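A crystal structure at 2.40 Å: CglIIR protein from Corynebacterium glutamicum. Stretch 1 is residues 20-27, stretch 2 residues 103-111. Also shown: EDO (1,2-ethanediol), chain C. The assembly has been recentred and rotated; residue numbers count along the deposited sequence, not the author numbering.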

# COMPACT_ATOMS: atom_id res chain seq x y z
N VAL A 20 -12.80 6.30 -0.94
CA VAL A 20 -12.84 4.92 -1.39
C VAL A 20 -11.45 4.27 -1.27
O VAL A 20 -10.44 4.91 -1.58
CB VAL A 20 -13.35 4.82 -2.85
CG1 VAL A 20 -13.33 3.38 -3.35
CG2 VAL A 20 -14.75 5.42 -2.96
N ASN A 21 -11.40 3.03 -0.80
CA ASN A 21 -10.17 2.24 -0.79
C ASN A 21 -9.86 1.70 -2.19
O ASN A 21 -10.75 1.22 -2.88
CB ASN A 21 -10.26 1.07 0.19
CG ASN A 21 -10.00 1.47 1.63
OD1 ASN A 21 -9.07 2.21 1.93
ND2 ASN A 21 -10.83 0.95 2.53
N TYR A 22 -8.61 1.77 -2.59
CA TYR A 22 -8.17 1.10 -3.81
C TYR A 22 -6.89 0.34 -3.52
O TYR A 22 -5.94 0.91 -2.99
CB TYR A 22 -7.93 2.09 -4.95
CG TYR A 22 -9.13 2.94 -5.33
CD1 TYR A 22 -10.10 2.46 -6.20
CD2 TYR A 22 -9.29 4.22 -4.81
CE1 TYR A 22 -11.20 3.23 -6.55
CE2 TYR A 22 -10.38 5.00 -5.15
CZ TYR A 22 -11.33 4.50 -6.02
OH TYR A 22 -12.42 5.28 -6.36
N PHE A 23 -6.85 -0.95 -3.84
CA PHE A 23 -5.61 -1.69 -3.65
C PHE A 23 -5.18 -2.39 -4.93
O PHE A 23 -6.00 -2.76 -5.76
CB PHE A 23 -5.75 -2.69 -2.48
CG PHE A 23 -6.26 -4.05 -2.89
CD1 PHE A 23 -7.62 -4.31 -2.95
CD2 PHE A 23 -5.37 -5.09 -3.17
CE1 PHE A 23 -8.10 -5.56 -3.30
CE2 PHE A 23 -5.84 -6.34 -3.53
CZ PHE A 23 -7.21 -6.58 -3.59
N ALA A 24 -3.87 -2.54 -5.10
CA ALA A 24 -3.31 -3.24 -6.24
C ALA A 24 -3.53 -4.74 -6.13
O ALA A 24 -3.01 -5.38 -5.22
CB ALA A 24 -1.82 -2.93 -6.38
N ALA A 25 -4.30 -5.29 -7.06
CA ALA A 25 -4.56 -6.72 -7.09
C ALA A 25 -3.31 -7.52 -7.42
O ALA A 25 -3.09 -8.60 -6.88
CB ALA A 25 -5.65 -7.03 -8.10
N ASP A 26 -2.49 -6.97 -8.31
CA ASP A 26 -1.30 -7.67 -8.79
C ASP A 26 -0.08 -6.75 -8.87
O ASP A 26 0.43 -6.47 -9.95
CB ASP A 26 -1.59 -8.29 -10.16
CG ASP A 26 -0.50 -9.25 -10.62
OD1 ASP A 26 0.23 -9.77 -9.75
OD2 ASP A 26 -0.38 -9.48 -11.84
N PRO A 27 0.42 -6.28 -7.71
CA PRO A 27 1.56 -5.37 -7.74
C PRO A 27 2.87 -6.07 -8.09
O PRO A 27 3.01 -7.27 -7.89
CB PRO A 27 1.61 -4.83 -6.31
CG PRO A 27 1.02 -5.92 -5.49
CD PRO A 27 -0.04 -6.55 -6.33
N ASN A 103 -4.34 -14.50 -0.16
CA ASN A 103 -3.97 -15.01 -1.47
C ASN A 103 -4.22 -13.98 -2.56
O ASN A 103 -5.08 -13.11 -2.42
CB ASN A 103 -4.71 -16.30 -1.80
CG ASN A 103 -4.24 -17.47 -0.97
OD1 ASN A 103 -3.11 -17.95 -1.14
ND2 ASN A 103 -5.09 -17.95 -0.08
N GLN A 104 -3.45 -14.08 -3.63
CA GLN A 104 -3.61 -13.18 -4.76
C GLN A 104 -4.91 -13.48 -5.49
O GLN A 104 -5.32 -14.63 -5.62
CB GLN A 104 -2.41 -13.31 -5.70
CG GLN A 104 -2.23 -12.15 -6.67
CD GLN A 104 -3.22 -12.19 -7.82
OE1 GLN A 104 -3.65 -13.25 -8.23
NE2 GLN A 104 -3.59 -11.02 -8.32
N GLY A 105 -5.58 -12.42 -5.95
CA GLY A 105 -6.74 -12.56 -6.81
C GLY A 105 -8.06 -12.86 -6.11
O GLY A 105 -9.04 -13.17 -6.78
N THR A 106 -8.10 -12.76 -4.79
CA THR A 106 -9.33 -13.04 -4.06
C THR A 106 -10.29 -11.85 -4.05
O THR A 106 -11.44 -11.98 -3.63
CB THR A 106 -9.06 -13.45 -2.60
OG1 THR A 106 -8.41 -12.37 -1.90
CG2 THR A 106 -8.19 -14.69 -2.53
N GLY A 107 -9.81 -10.70 -4.51
CA GLY A 107 -10.66 -9.53 -4.63
C GLY A 107 -10.65 -8.60 -3.44
O GLY A 107 -11.27 -7.53 -3.47
N ALA A 108 -9.95 -9.00 -2.38
CA ALA A 108 -9.91 -8.21 -1.15
C ALA A 108 -8.53 -8.28 -0.51
O ALA A 108 -7.77 -9.21 -0.76
CB ALA A 108 -10.96 -8.70 -0.17
N LEU A 109 -8.21 -7.29 0.32
CA LEU A 109 -6.92 -7.24 0.99
C LEU A 109 -7.04 -7.03 2.50
O LEU A 109 -6.55 -7.84 3.29
CB LEU A 109 -6.04 -6.13 0.41
CG LEU A 109 -4.66 -6.01 1.06
CD1 LEU A 109 -3.84 -7.26 0.77
CD2 LEU A 109 -3.94 -4.74 0.60
N LEU A 110 -7.72 -5.95 2.88
CA LEU A 110 -7.74 -5.47 4.26
C LEU A 110 -8.46 -6.38 5.25
O LEU A 110 -9.47 -7.01 4.93
CB LEU A 110 -8.37 -4.08 4.32
CG LEU A 110 -7.71 -3.01 3.45
CD1 LEU A 110 -8.44 -1.68 3.62
CD2 LEU A 110 -6.22 -2.88 3.79
N SER A 111 -7.91 -6.41 6.46
CA SER A 111 -8.52 -7.05 7.62
C SER A 111 -9.73 -6.24 8.09
O SER A 111 -9.88 -5.08 7.72
CB SER A 111 -7.49 -7.14 8.75
OG SER A 111 -7.38 -5.89 9.40
C1 EDO C . -5.64 -9.46 6.70
O1 EDO C . -6.86 -9.65 5.96
C2 EDO C . -5.41 -10.61 7.67
O2 EDO C . -4.39 -11.48 7.16

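A small, mostly apolar contact centred on the ring of Phe23 joins a short strand to an irregular loop, and a single side-chain-to-backbone hydrogen bond secures one end; the two surfaces together bury 333 Å². Phe23, the residue most covered by the other stretch, points toward the loop with chi1 at 89° (p). Leu109 CB lies over one face of its ring, 3.8 Å from the centroid and 11° off the normal, a CH-pi contact that a flat aromatic surface is well suited to receive. At the ring edge, Gly107 O approaches Phe23 CE1 to 3.7 Å, near the ring plane, where the carbonyl oxygen meets the electropositive rim. Gly107 adopts phi/psi of 93/-4, at which a CB would be jammed against the preceding carbonyl oxygen, so glycine fits. Gln104 leaves its backbone sideways, but its long chain (chi1 t, chi2 m) brings the amide to stretch 1, where NE2 donates to Ala25 O at 2.9 Å and 158°. The same NE2 lies 3.9 Å from Asp26 CB. Gln104 and Gly105 occupy the middle of a type II turn, and the positive phi of Gly105 favours glycine. At the other end, Leu110 CD1 packs 3.7 Å from Asn21 ND2, whose polar needs are met elsewhere in the structure.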